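PDB 6G44: putative major capsid protein from Cafeteriavirus-dependent mavirus, which probably forms, as trimers of a double jelly-roll subunit, the outer protein shell of the virophage particle. Local coordinates for residues Gly66-Gly71 with Trp273-Glu278; Ala110-Asn115 with Asn226-Ile231; Gln43-Val48 with Phe61-Gly66; Gln212-Lys217 with Asn289-Ser294. All blocks are in the same frame, centred on the assembly; numbering follows the deposited sequence. Where two conformers were deposited one is given.

Contact 1: residues Gly66-Gly71 with Trp273-Glu278; sequences GNLTGG and WVAPLE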
loop_
_atom_site.group_PDB
_atom_site.type_symbol
_atom_site.label_atom_id
_atom_site.label_comp_id
_atom_site.label_asym_id
_atom_site.label_seq_id
_atom_site.Cartn_x
_atom_site.Cartn_y
_atom_site.Cartn_z
ATOM N N GLY C 66 30.312 -1.045 -25.166
ATOM C CA GLY C 66 31.319 -1.842 -24.511
ATOM C C GLY C 66 30.987 -2.129 -23.060
ATOM O O GLY C 66 30.096 -1.489 -22.467
ATOM N N ASN C 67 31.677 -3.116 -22.521
ATOM C CA ASN C 67 31.630 -3.390 -21.077
ATOM C C ASN C 67 30.163 -3.673 -20.651
ATOM O O ASN C 67 29.488 -4.426 -21.339
ATOM C CB ASN C 67 32.359 -2.282 -20.310
ATOM C CG ASN C 67 33.814 -2.215 -20.686
ATOM O OD1 ASN C 67 34.227 -1.373 -21.527
ATOM N ND2 ASN C 67 34.573 -3.138 -20.154
ATOM N N LEU C 68 29.674 -3.093 -19.545
ATOM C CA LEU C 68 28.341 -3.458 -19.047
ATOM C C LEU C 68 27.276 -2.474 -19.468
ATOM O O LEU C 68 27.484 -1.274 -19.432
ATOM C CB LEU C 68 28.354 -3.579 -17.531
ATOM C CG LEU C 68 29.317 -4.625 -16.968
ATOM C CD1 LEU C 68 29.191 -4.709 -15.442
ATOM C CD2 LEU C 68 29.174 -5.991 -17.603
ATOM N N THR C 69 26.109 -3.011 -19.826
ATOM C CA THR C 69 24.956 -2.220 -20.231
ATOM C C THR C 69 23.761 -2.593 -19.359
ATOM O O THR C 69 23.536 -3.763 -19.086
ATOM C CB THR C 69 24.660 -2.456 -21.737
ATOM O OG1 THR C 69 25.774 -1.915 -22.484
ATOM C CG2 THR C 69 23.372 -1.776 -22.202
ATOM N N GLY C 70 22.997 -1.588 -18.951
ATOM C CA GLY C 70 21.803 -1.812 -18.156
ATOM C C GLY C 70 20.856 -2.841 -18.728
ATOM O O GLY C 70 20.569 -2.830 -19.937
ATOM N N GLY C 71 20.284 -3.667 -17.849
ATOM C CA GLY C 71 19.420 -4.755 -18.281
ATOM C C GLY C 71 17.999 -4.348 -18.623
ATOM O O GLY C 71 17.316 -5.146 -19.267
ATOM N N TRP C 273 28.683 1.107 -18.277
ATOM C CA TRP C 273 29.778 1.319 -17.323
ATOM C C TRP C 273 30.761 0.183 -17.355
ATOM O O TRP C 273 30.479 -0.902 -17.859
ATOM C CB TRP C 273 29.221 1.557 -15.892
ATOM C CG TRP C 273 28.651 0.338 -15.252
ATOM C CD1 TRP C 273 29.265 -0.434 -14.311
ATOM C CD2 TRP C 273 27.365 -0.268 -15.490
ATOM N NE1 TRP C 273 28.446 -1.473 -13.941
ATOM C CE2 TRP C 273 27.282 -1.408 -14.663
ATOM C CE3 TRP C 273 26.268 0.049 -16.308
ATOM C CZ2 TRP C 273 26.151 -2.237 -14.637
ATOM C CZ3 TRP C 273 25.144 -0.788 -16.279
ATOM C CH2 TRP C 273 25.108 -1.915 -15.469
ATOM N N VAL C 274 31.946 0.455 -16.781
ATOM C CA VAL C 274 32.985 -0.531 -16.648
ATOM C C VAL C 274 32.792 -1.253 -15.329
ATOM O O VAL C 274 32.569 -0.616 -14.283
ATOM C CB VAL C 274 34.360 0.167 -16.694
ATOM C CG1 VAL C 274 35.481 -0.815 -16.396
ATOM C CG2 VAL C 274 34.572 0.853 -18.042
ATOM N N ALA C 275 32.908 -2.570 -15.394
ATOM C CA ALA C 275 32.735 -3.421 -14.224
ATOM C C ALA C 275 33.737 -2.998 -13.155
ATOM O O ALA C 275 34.906 -2.770 -13.455
ATOM C CB ALA C 275 32.911 -4.873 -14.610
ATOM N N PRO C 276 33.269 -2.846 -11.908
ATOM C CA PRO C 276 34.182 -2.461 -10.823
ATOM C C PRO C 276 35.216 -3.538 -10.489
ATOM O O PRO C 276 34.999 -4.744 -10.691
ATOM C CB PRO C 276 33.227 -2.222 -9.645
ATOM C CG PRO C 276 32.109 -3.170 -9.895
ATOM C CD PRO C 276 31.912 -3.157 -11.401
ATOM N N LEU C 277 36.382 -3.092 -10.023
ATOM C CA LEU C 277 37.466 -4.014 -9.651
ATOM C C LEU C 277 37.007 -5.113 -8.682
ATOM O O LEU C 277 37.383 -6.283 -8.791
ATOM C CB LEU C 277 38.592 -3.246 -8.944
ATOM C CG LEU C 277 39.621 -2.368 -9.633
ATOM C CD1 LEU C 277 40.447 -1.667 -8.554
ATOM C CD2 LEU C 277 40.509 -3.213 -10.539
ATOM N N GLU C 278 36.160 -4.728 -7.738
ATOM C CA GLU C 278 35.825 -5.606 -6.631
ATOM C C GLU C 278 34.984 -6.827 -6.966
ATOM O O GLU C 278 34.879 -7.731 -6.147
ATOM C CB GLU C 278 35.129 -4.804 -5.539
ATOM C CG GLU C 278 35.968 -3.686 -4.957
ATOM C CD GLU C 278 35.670 -2.313 -5.526
ATOM O OE1 GLU C 278 35.725 -1.314 -4.753
ATOM O OE2 GLU C 278 35.384 -2.205 -6.746
HETATM O O HOH W 1 33.747 -4.318 -17.881
#
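A single antiparallel bridge at the margin of the first jelly roll joins the short strand 68-69 to the last residue of strand 258-273. Leu68 and Trp273 form a hydrogen-bonded pair, each the donor and acceptor of the other. Leu68 N reaches Trp273 O at 2.9 Å, nearly along the carbonyl axis, and Trp273 N returns to Leu68 O at 2.9 Å within the carbonyl plane. Both side chains stand on the same face of the sheet and cross obliquely. Trp273 takes the crowded first torsion, CG between the backbone N and the carbonyl carbon (chi1 72°), which swings the indole beneath Leu68. The Leu68 methylene then sits over the benzene ring of the indole, a CH-pi contact with CB 3.9 Å from the centroid and 15° off the normal. Leu68 CD1 reaches past the NE1-CE2 side of the indole, 3.6 Å from Trp273 NE1, and also meets Ala275 CB at 3.8 Å. At the far end of the indole, Trp273 CZ3 comes within 3.5 Å of Gly70 N. The chain turns a corner at Asn67, where strand 58-66 gives way to strand 68-69, and this bend lies at a subunit interface of the trimer: Trp273 NE1 is hydrogen-bonded to Tyr21 OH of the second subunit, whose Trp23 packs on Leu68. On the more exposed side, Asn67 and Val274 run side by side. One water bridges the segments there, accepting from Asn67 ND2 at 2.7 Å and from Ala275 N at 3.2 Å.

Contact 2: residues Ala110-Asn115 with Asn226-Ile231; sequences AVINMN and NTFKVI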
loop_
_atom_site.group_PDB
_atom_site.type_symbol
_atom_site.label_atom_id
_atom_site.label_comp_id
_atom_site.label_asym_id
_atom_site.label_seq_id
_atom_site.Cartn_x
_atom_site.Cartn_y
_atom_site.Cartn_z
ATOM N N ALA C 110 8.977 -5.919 -31.967
ATOM C CA ALA C 110 10.330 -5.442 -31.751
ATOM C C ALA C 110 11.301 -6.571 -32.039
ATOM O O ALA C 110 11.019 -7.756 -31.773
ATOM C CB ALA C 110 10.474 -4.952 -30.316
ATOM N N VAL C 111 12.449 -6.197 -32.605
ATOM C CA VAL C 111 13.549 -7.114 -32.792
ATOM C C VAL C 111 14.779 -6.527 -32.120
ATOM O O VAL C 111 15.171 -5.398 -32.402
ATOM C CB VAL C 111 13.849 -7.396 -34.281
ATOM C CG1 VAL C 111 15.011 -8.361 -34.402
ATOM C CG2 VAL C 111 12.608 -7.952 -34.962
ATOM N N ILE C 112 15.361 -7.288 -31.201
ATOM C CA ILE C 112 16.614 -6.906 -30.569
ATOM C C ILE C 112 17.717 -7.842 -31.063
ATOM O O ILE C 112 17.524 -9.048 -31.113
ATOM C CB ILE C 112 16.494 -6.899 -29.026
ATOM C CG1 ILE C 112 15.462 -5.840 -28.610
ATOM C CG2 ILE C 112 17.868 -6.626 -28.389
ATOM C CD1 ILE C 112 15.211 -5.734 -27.106
ATOM N N ASN C 113 18.835 -7.247 -31.477
ATOM C CA ASN C 113 20.032 -7.974 -31.897
ATOM C C ASN C 113 21.127 -7.730 -30.874
ATOM O O ASN C 113 21.532 -6.580 -30.644
ATOM C CB ASN C 113 20.442 -7.486 -33.287
ATOM C CG ASN C 113 21.640 -8.227 -33.857
ATOM O OD1 ASN C 113 22.558 -8.601 -33.145
ATOM N ND2 ASN C 113 21.648 -8.388 -35.178
ATOM N N MET C 114 21.568 -8.792 -30.233
ATOM C CA MET C 114 22.768 -8.775 -29.397
ATOM C C MET C 114 23.813 -9.705 -30.021
ATOM O O MET C 114 23.623 -10.917 -30.070
ATOM C CB MET C 114 22.430 -9.183 -27.965
ATOM C CG MET C 114 21.527 -8.171 -27.280
ATOM S SD MET C 114 21.310 -8.644 -25.538
ATOM C CE MET C 114 20.341 -7.236 -24.954
ATOM N N ASN C 115 24.929 -9.115 -30.436
ATOM C CA ASN C 115 26.062 -9.891 -31.018
ATOM C C ASN C 115 25.654 -10.894 -32.103
ATOM O O ASN C 115 26.166 -12.026 -32.170
ATOM C CB ASN C 115 26.897 -10.522 -29.901
ATOM C CG ASN C 115 27.580 -9.476 -29.036
ATOM O OD1 ASN C 115 27.656 -8.301 -29.417
ATOM N ND2 ASN C 115 27.986 -9.870 -27.827
ATOM N N ASN C 226 28.739 -5.815 -28.554
ATOM C CA ASN C 226 29.511 -5.341 -29.678
ATOM C C ASN C 226 28.667 -5.155 -30.943
ATOM O O ASN C 226 28.955 -4.296 -31.758
ATOM C CB ASN C 226 30.658 -6.358 -29.858
ATOM C CG ASN C 226 31.735 -5.881 -30.765
ATOM O OD1 ASN C 226 32.200 -4.745 -30.686
ATOM N ND2 ASN C 226 32.119 -6.747 -31.652
ATOM N N THR C 227 27.592 -5.938 -31.094
ATOM C CA THR C 227 26.468 -5.586 -31.949
ATOM C C THR C 227 25.269 -5.377 -31.029
ATOM O O THR C 227 24.984 -6.243 -30.201
ATOM C CB THR C 227 26.147 -6.697 -32.957
ATOM O OG1 THR C 227 27.317 -6.959 -33.748
ATOM C CG2 THR C 227 25.020 -6.312 -33.877
ATOM N N PHE C 228 24.604 -4.238 -31.182
ATOM C CA PHE C 228 23.405 -3.956 -30.367
ATOM C C PHE C 228 22.442 -3.150 -31.214
ATOM O O PHE C 228 22.671 -1.990 -31.498
ATOM C CB PHE C 228 23.799 -3.229 -29.085
ATOM C CG PHE C 228 22.644 -2.957 -28.123
ATOM C CD1 PHE C 228 21.608 -3.893 -27.937
ATOM C CD2 PHE C 228 22.632 -1.793 -27.382
ATOM C CE1 PHE C 228 20.568 -3.625 -27.047
ATOM C CE2 PHE C 228 21.587 -1.531 -26.483
ATOM C CZ PHE C 228 20.574 -2.459 -26.321
ATOM N N LYS C 229 21.385 -3.806 -31.670
ATOM C CA LYS C 229 20.361 -3.120 -32.456
ATOM C C LYS C 229 19.009 -3.337 -31.807
ATOM O O LYS C 229 18.731 -4.432 -31.329
ATOM C CB LYS C 229 20.299 -3.606 -33.914
ATOM C CG LYS C 229 21.643 -3.597 -34.609
ATOM C CD LYS C 229 21.524 -4.116 -36.047
ATOM C CE LYS C 229 22.874 -4.523 -36.580
ATOM N NZ LYS C 229 22.764 -4.913 -38.008
ATOM N N VAL C 230 18.195 -2.292 -31.825
ATOM C CA VAL C 230 16.818 -2.368 -31.312
ATOM C C VAL C 230 15.970 -1.805 -32.441
ATOM O O VAL C 230 16.050 -0.613 -32.744
ATOM C CB VAL C 230 16.639 -1.599 -30.000
ATOM C CG1 VAL C 230 15.176 -1.554 -29.570
ATOM C CG2 VAL C 230 17.503 -2.236 -28.905
ATOM N N ILE C 231 15.158 -2.679 -33.027
ATOM C CA ILE C 231 14.355 -2.339 -34.211
ATOM C C ILE C 231 12.882 -2.393 -33.825
ATOM O O ILE C 231 12.390 -3.461 -33.414
ATOM C CB ILE C 231 14.652 -3.305 -35.362
ATOM C CG1 ILE C 231 16.148 -3.307 -35.699
ATOM C CG2 ILE C 231 13.851 -2.932 -36.617
ATOM C CD1 ILE C 231 16.622 -4.613 -36.307
#
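Four main-chain hydrogen bonds zip strand 110-114 to strand 222-235 as neighbouring antiparallel strands of the first jelly-roll sheet, their local axes 4.7 Å apart and 177° between directions; two more through Asn115 extend the ladder beyond the strand. Val111 with Ile231 and Asn113 with Lys229 are the hydrogen-bonded pairs; the straightest of their bonds, Asn113 N to Lys229 O, is 2.8 Å long with 171° at the hydrogen. Ile112 with Val230 and Met114 with Phe228 are the non-hydrogen-bonded pairs, and their side chains make up the buried face. There Ile112 CG1 lies alongside Val230 CG2 at 4.2 Å. Phe228 CG is anti to the backbone N (chi1 -177°), and the ring presents its edge to Ile112 CG2, while the extended Met114 chain brings CE within 4.2 Å of Phe228 CE1. Pro210 packs behind both Ile112 and Met114, and Leu65 of strand 58-66 on Phe228. The other face, more open to solvent, carries Val111, Ile231, Asn113 and Lys229; CB of Asn113 is 3.9 Å from CB of Lys229. Asn113 OD1 lies 3.4 Å from Thr227 CG2, the side chains crossing obliquely, and accepts a hydrogen bond from Gly116 N, in the turn toward strand 117-121. Asn115 ND2 is fixed by Gly486 O and Asn224 O, which orients the group. Asn115 N donates to Thr227 O from above the carbonyl plane, and Asn115 OD1 stands in for a main-chain carbonyl, accepting from Thr227 N at 2.9 Å, nearly along its C=O axis.

Contact 3: residues Gln43-Val48 with Phe61-Gly66; sequences QTIQPV and FNQPLG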
loop_
_atom_site.group_PDB
_atom_site.type_symbol
_atom_site.label_atom_id
_atom_site.label_comp_id
_atom_site.label_asym_id
_atom_site.label_seq_id
_atom_site.Cartn_x
_atom_site.Cartn_y
_atom_site.Cartn_z
ATOM N N GLN C 43 23.775 6.496 -21.261
ATOM C CA GLN C 43 23.665 6.748 -22.704
ATOM C C GLN C 43 22.282 7.248 -23.089
ATOM O O GLN C 43 21.266 6.690 -22.661
ATOM C CB GLN C 43 23.967 5.475 -23.479
ATOM C CG GLN C 43 25.321 4.823 -23.175
ATOM C CD GLN C 43 26.472 5.742 -23.497
ATOM O OE1 GLN C 43 26.663 6.102 -24.663
ATOM N NE2 GLN C 43 27.233 6.157 -22.472
ATOM N N THR C 44 22.250 8.287 -23.917
ATOM C CA THR C 44 21.065 8.716 -24.625
ATOM C C THR C 44 21.342 8.462 -26.103
ATOM O O THR C 44 22.214 9.137 -26.693
ATOM C CB THR C 44 20.742 10.190 -24.365
ATOM O OG1 THR C 44 20.371 10.352 -22.977
ATOM C CG2 THR C 44 19.562 10.659 -25.219
ATOM N N ILE C 45 20.637 7.495 -26.682
ATOM C CA ILE C 45 20.970 6.963 -28.014
ATOM C C ILE C 45 19.908 7.401 -28.999
ATOM O O ILE C 45 18.731 7.093 -28.832
ATOM C CB ILE C 45 21.065 5.434 -27.988
ATOM C CG1 ILE C 45 22.108 5.019 -26.935
ATOM C CG2 ILE C 45 21.434 4.860 -29.360
ATOM C CD1 ILE C 45 22.149 3.563 -26.667
ATOM N N GLN C 46 20.360 8.074 -30.051
ATOM C CA GLN C 46 19.492 8.537 -31.120
ATOM C C GLN C 46 19.275 7.393 -32.110
ATOM O O GLN C 46 20.122 6.541 -32.252
ATOM C CB GLN C 46 20.142 9.724 -31.849
ATOM C CG GLN C 46 20.668 10.851 -30.955
ATOM C CD GLN C 46 19.556 11.691 -30.359
ATOM O OE1 GLN C 46 18.599 12.026 -31.059
ATOM N NE2 GLN C 46 19.676 12.053 -29.060
ATOM N N PRO C 47 18.132 7.388 -32.813
ATOM C CA PRO C 47 17.933 6.378 -33.851
ATOM C C PRO C 47 18.843 6.672 -35.068
ATOM O O PRO C 47 19.398 7.763 -35.183
ATOM C CB PRO C 47 16.466 6.526 -34.214
ATOM C CG PRO C 47 16.080 7.852 -33.782
ATOM C CD PRO C 47 16.975 8.279 -32.679
ATOM N N VAL C 48 18.950 5.684 -35.932
ATOM C CA VAL C 48 19.872 5.788 -37.091
ATOM C C VAL C 48 19.432 6.841 -38.101
ATOM O O VAL C 48 20.283 7.342 -38.857
ATOM C CB VAL C 48 20.061 4.461 -37.799
ATOM C CG1 VAL C 48 20.721 3.445 -36.885
ATOM C CG2 VAL C 48 18.762 3.962 -38.414
ATOM N N PHE C 61 17.557 1.638 -33.558
ATOM C CA PHE C 61 18.736 2.038 -32.800
ATOM C C PHE C 61 19.847 1.051 -33.111
ATOM O O PHE C 61 19.635 -0.165 -33.119
ATOM C CB PHE C 61 18.449 2.066 -31.282
ATOM C CG PHE C 61 17.341 2.992 -30.911
ATOM C CD1 PHE C 61 17.557 4.338 -30.732
ATOM C CD2 PHE C 61 16.040 2.507 -30.813
ATOM C CE1 PHE C 61 16.523 5.192 -30.441
ATOM C CE2 PHE C 61 15.003 3.356 -30.526
ATOM C CZ PHE C 61 15.242 4.703 -30.336
ATOM N N ASN C 62 21.040 1.582 -33.399
ATOM C CA ASN C 62 22.190 0.725 -33.734
ATOM C C ASN C 62 23.364 1.366 -33.044
ATOM O O ASN C 62 23.889 2.375 -33.481
ATOM C CB ASN C 62 22.373 0.654 -35.261
ATOM C CG ASN C 62 23.506 -0.259 -35.675
ATOM O OD1 ASN C 62 24.458 -0.458 -34.943
ATOM N ND2 ASN C 62 23.403 -0.816 -36.881
ATOM N N GLN C 63 23.745 0.784 -31.914
ATOM C CA GLN C 63 24.769 1.385 -31.075
ATOM C C GLN C 63 25.530 0.314 -30.299
ATOM O O GLN C 63 25.151 -0.070 -29.189
ATOM C CB GLN C 63 24.172 2.432 -30.124
ATOM C CG GLN C 63 25.230 3.130 -29.278
ATOM C CD GLN C 63 26.231 3.839 -30.164
ATOM O OE1 GLN C 63 25.903 4.862 -30.769
ATOM N NE2 GLN C 63 27.451 3.306 -30.257
ATOM N N PRO C 64 26.654 -0.161 -30.852
ATOM C CA PRO C 64 27.528 -1.004 -30.054
ATOM C C PRO C 64 27.906 -0.330 -28.715
ATOM O O PRO C 64 28.174 0.886 -28.689
ATOM C CB PRO C 64 28.752 -1.168 -30.961
ATOM C CG PRO C 64 28.190 -1.028 -32.345
ATOM C CD PRO C 64 27.218 0.090 -32.210
ATOM N N LEU C 65 27.952 -1.134 -27.645
ATOM C CA LEU C 65 28.277 -0.638 -26.317
ATOM C C LEU C 65 29.230 -1.603 -25.665
ATOM O O LEU C 65 28.996 -2.788 -25.593
ATOM C CB LEU C 65 27.006 -0.469 -25.459
ATOM C CG LEU C 65 26.037 0.645 -25.847
ATOM C CD1 LEU C 65 24.761 0.517 -24.997
ATOM C CD2 LEU C 65 26.624 2.019 -25.752
ATOM N N GLY C 66 30.312 -1.045 -25.166
ATOM C CA GLY C 66 31.319 -1.842 -24.511
ATOM C C GLY C 66 30.987 -2.129 -23.060
ATOM O O GLY C 66 30.096 -1.489 -22.467
HETATM O O HOH W 2 21.386 4.399 -33.344
#
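This is side-chain packing between two stretches of one jelly-roll sheet that do not pair with each other here: strand 43-45 bonds to strand 258-273, strand 58-66 to strand 222-235, and apolar groups fill the gap between them. Across it the CA atoms of Gln43 and Leu65 are 9.4 Å apart, but the chains close in to 4.5 Å between the CA atoms of Pro47 and Phe61. Ile45 is the central side chain. Its CG2, anti to the backbone N, crosses obliquely to Gln63 CB at 3.7 Å and also meets Phe61 CD1, while its CD1 points along the Gln63 chain toward Leu65. Tip to tip, Gln43 CG and Leu65 CD2 meet at 4.0 Å at the wide end. The Phe61 ring tucks under the backbone where the strand ends: CE1 lies 3.3 Å from Ile45 O and 3.8 Å from Pro47 CD, with the proline and the ring side by side. Outermost, Val48 CG1 crosses Asn62 CB at 3.6 Å. Gln63 is bent at chi2 (60°), which folds its amide back to the following residue; NE2 donates to Pro64 O in its own amide plane, with 177° at the hydrogen. Thus the polar end is held within its own segment, and the methylenes are left to Ile45. The side-chain contacts are largely apolar, apart from the Phe61 ring lying against main-chain Ile45 O and Pro47 N. A water accepts from Asn62 N and donates to Gln46 O at 2.7 Å, so main-chain groups too widely spaced for direct pairing are joined through solvent.

Contact 4: residues Gln212-Lys217 with Asn289-Ser294; sequences QYKNIK and NTPLIS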
loop_
_atom_site.group_PDB
_atom_site.type_symbol
_atom_site.label_atom_id
_atom_site.label_comp_id
_atom_site.label_asym_id
_atom_site.label_seq_id
_atom_site.Cartn_x
_atom_site.Cartn_y
_atom_site.Cartn_z
ATOM N N GLN C 212 15.089 -6.946 -19.136
ATOM C CA GLN C 212 14.797 -7.382 -17.759
ATOM C C GLN C 212 13.705 -6.511 -17.128
ATOM O O GLN C 212 13.860 -5.947 -16.031
ATOM C CB GLN C 212 16.087 -7.411 -16.980
ATOM C CG GLN C 212 17.104 -8.383 -17.565
ATOM C CD GLN C 212 16.639 -9.804 -17.461
ATOM O OE1 GLN C 212 16.641 -10.366 -16.349
ATOM N NE2 GLN C 212 16.227 -10.416 -18.586
ATOM N N TYR C 213 12.571 -6.441 -17.822
ATOM C CA TYR C 213 11.459 -5.540 -17.471
ATOM C C TYR C 213 10.712 -5.984 -16.221
ATOM O O TYR C 213 9.849 -5.238 -15.717
ATOM C CB TYR C 213 10.474 -5.368 -18.663
ATOM C CG TYR C 213 9.861 -6.663 -19.111
ATOM C CD1 TYR C 213 8.713 -7.156 -18.495
ATOM C CD2 TYR C 213 10.412 -7.406 -20.155
ATOM C CE1 TYR C 213 8.172 -8.369 -18.865
ATOM C CE2 TYR C 213 9.866 -8.612 -20.545
ATOM C CZ TYR C 213 8.745 -9.094 -19.884
ATOM O OH TYR C 213 8.173 -10.295 -20.237
ATOM N N LYS C 214 10.985 -7.185 -15.725
ATOM C CA LYS C 214 10.372 -7.640 -14.478
ATOM C C LYS C 214 11.206 -7.246 -13.260
ATOM O O LYS C 214 10.745 -7.438 -12.131
ATOM C CB LYS C 214 10.151 -9.156 -14.512
ATOM C CG LYS C 214 9.201 -9.627 -15.618
ATOM C CD LYS C 214 9.328 -11.115 -15.942
ATOM C CE LYS C 214 9.091 -12.045 -14.758
ATOM N NZ LYS C 214 7.659 -12.187 -14.396
ATOM N N ASN C 215 12.421 -6.720 -13.464
ATOM C CA ASN C 215 13.369 -6.398 -12.409
ATOM C C ASN C 215 13.950 -4.998 -12.668
ATOM O O ASN C 215 15.154 -4.876 -12.808
ATOM C CB ASN C 215 14.504 -7.453 -12.393
ATOM C CG ASN C 215 14.005 -8.874 -12.141
ATOM O OD1 ASN C 215 13.675 -9.615 -13.072
ATOM N ND2 ASN C 215 13.975 -9.268 -10.879
ATOM N N ILE C 216 13.122 -3.965 -12.751
ATOM C CA ILE C 216 13.591 -2.643 -13.100
ATOM C C ILE C 216 14.514 -2.002 -12.058
ATOM O O ILE C 216 15.448 -1.294 -12.425
ATOM C CB ILE C 216 12.399 -1.754 -13.475
ATOM C CG1 ILE C 216 11.797 -2.297 -14.793
ATOM C CG2 ILE C 216 12.813 -0.288 -13.600
ATOM C CD1 ILE C 216 10.370 -1.912 -15.022
ATOM N N LYS C 217 14.316 -2.296 -10.772
ATOM C CA LYS C 217 15.188 -1.670 -9.756
ATOM C C LYS C 217 16.623 -2.171 -9.859
ATOM O O LYS C 217 17.579 -1.362 -9.792
ATOM C CB LYS C 217 14.667 -1.866 -8.318
ATOM C CG LYS C 217 15.619 -1.275 -7.269
ATOM C CD LYS C 217 15.039 -1.138 -5.868
ATOM C CE LYS C 217 16.140 -0.798 -4.861
ATOM N NZ LYS C 217 16.831 0.501 -5.149
ATOM N N ASN C 289 16.649 -14.669 -17.273
ATOM C CA ASN C 289 15.270 -15.136 -17.341
ATOM C C ASN C 289 14.548 -14.250 -18.368
ATOM O O ASN C 289 14.493 -13.033 -18.216
ATOM C CB ASN C 289 14.628 -14.985 -15.943
ATOM C CG ASN C 289 13.374 -15.819 -15.777
ATOM O OD1 ASN C 289 12.854 -16.354 -16.713
ATOM N ND2 ASN C 289 12.957 -15.997 -14.534
ATOM N N THR C 290 14.064 -14.858 -19.448
ATOM C CA THR C 290 13.477 -14.133 -20.573
ATOM C C THR C 290 12.226 -14.873 -21.050
ATOM O O THR C 290 12.235 -15.495 -22.110
ATOM C CB THR C 290 14.504 -13.947 -21.730
ATOM O OG1 THR C 290 14.999 -15.228 -22.119
ATOM C CG2 THR C 290 15.635 -13.071 -21.281
ATOM N N PRO C 291 11.129 -14.782 -20.273
ATOM C CA PRO C 291 9.903 -15.530 -20.605
ATOM C C PRO C 291 9.416 -15.325 -22.022
ATOM O O PRO C 291 9.532 -14.230 -22.557
ATOM C CB PRO C 291 8.872 -14.980 -19.618
ATOM C CG PRO C 291 9.625 -14.285 -18.551
ATOM C CD PRO C 291 10.970 -13.921 -19.083
ATOM N N LEU C 292 8.880 -16.389 -22.621
ATOM C CA LEU C 292 8.366 -16.336 -23.990
ATOM C C LEU C 292 6.829 -16.387 -23.977
ATOM O O LEU C 292 6.234 -17.363 -23.544
ATOM C CB LEU C 292 8.927 -17.524 -24.778
ATOM C CG LEU C 292 8.553 -17.589 -26.248
ATOM C CD1 LEU C 292 9.122 -16.399 -27.007
ATOM C CD2 LEU C 292 9.088 -18.905 -26.801
ATOM N N ILE C 293 6.205 -15.314 -24.420
ATOM C CA ILE C 293 4.742 -15.201 -24.451
ATOM C C ILE C 293 4.325 -15.355 -25.896
ATOM O O ILE C 293 4.860 -14.646 -26.779
ATOM C CB ILE C 293 4.267 -13.845 -23.908
ATOM C CG1 ILE C 293 4.500 -13.735 -22.394
ATOM C CG2 ILE C 293 2.779 -13.660 -24.174
ATOM C CD1 ILE C 293 5.928 -13.657 -21.893
ATOM N N SER C 294 3.357 -16.228 -26.146
ATOM C CA SER C 294 2.926 -16.599 -27.507
ATOM C C SER C 294 1.416 -16.693 -27.564
ATOM O O SER C 294 0.830 -17.223 -26.639
ATOM C CB SER C 294 3.477 -17.981 -27.884
ATOM O OG SER C 294 4.890 -18.042 -27.823
HETATM O O HOH W 3 17.355 -12.734 -15.274
HETATM O O HOH W 4 9.820 -11.582 -22.007
#
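The phenol ring of Tyr213 has a water in its plane at the edge, and His130 packs against it edge-to-face. That water accepts from Tyr213 OH at 2.7 Å and donates to Pro291 O, which also receives Asn209 ND2, so a carbonyl just before strand 292-294 has two donors. The second flat group, the Gln212 amide, is placed by a side chain bent at chi2 (-66°). Its NE2 donates to Asn289 O at 3.2 Å with 158° at the hydrogen; the acceptor lies near the amide plane, but the donor stands above the carbonyl plane rather than on a lone pair. NE2 also donates to Pro210 O, its strongest partner, and passes Thr290 CG2 at 3.8 Å. On the other branch, Gln212 OE1 accepts at 2.7 Å from a water that in turn accepts from Asn289 N. The amide therefore grips both main-chain polar groups of Asn289, one directly and one through solvent. Gln212 opens a type I beta turn closed by Asn215 N to Gln212 O at 3.0 Å, in the loop between strands 195-205 and 222-235 of the first jelly roll. Its partner, strand 286-305, pairs with strand 464-482 in a different sheet, so the turn of the first jelly roll packs on a strand of what is probably the second. At the exposed end, Lys214 and Pro291 meet tip to tip, CD to CG at 4.1 Å. The lysine chain then bends at chi3 and chi4, and its NZ hydrogen-bonds a glycerol, probably from the crystallisation liquor.

How the contacts relate
Contacts 1, 2 and 3 share the large antiparallel sheet of the first jelly roll, all on one side of the chain's centre. Contact 3 closes first along the chain; contact 2 then falls between the two segments of contact 1. Contacts 2 and 3, with centres 10 Å apart, are continuous across the sheet: Phe61 N and Gln63 N probably bond to Val230 O and Phe228 O. Contacts 1 and 3 share Gly66, just before the chain bends into strand 68-69. Contact 4, about 20 Å from contact 1 between centres, joins this jelly roll to strand 286-305 of another sheet, probably the second jelly roll; Gly71 O probably accepts from Gln212 N, connecting the trimer-facing corner to that junction.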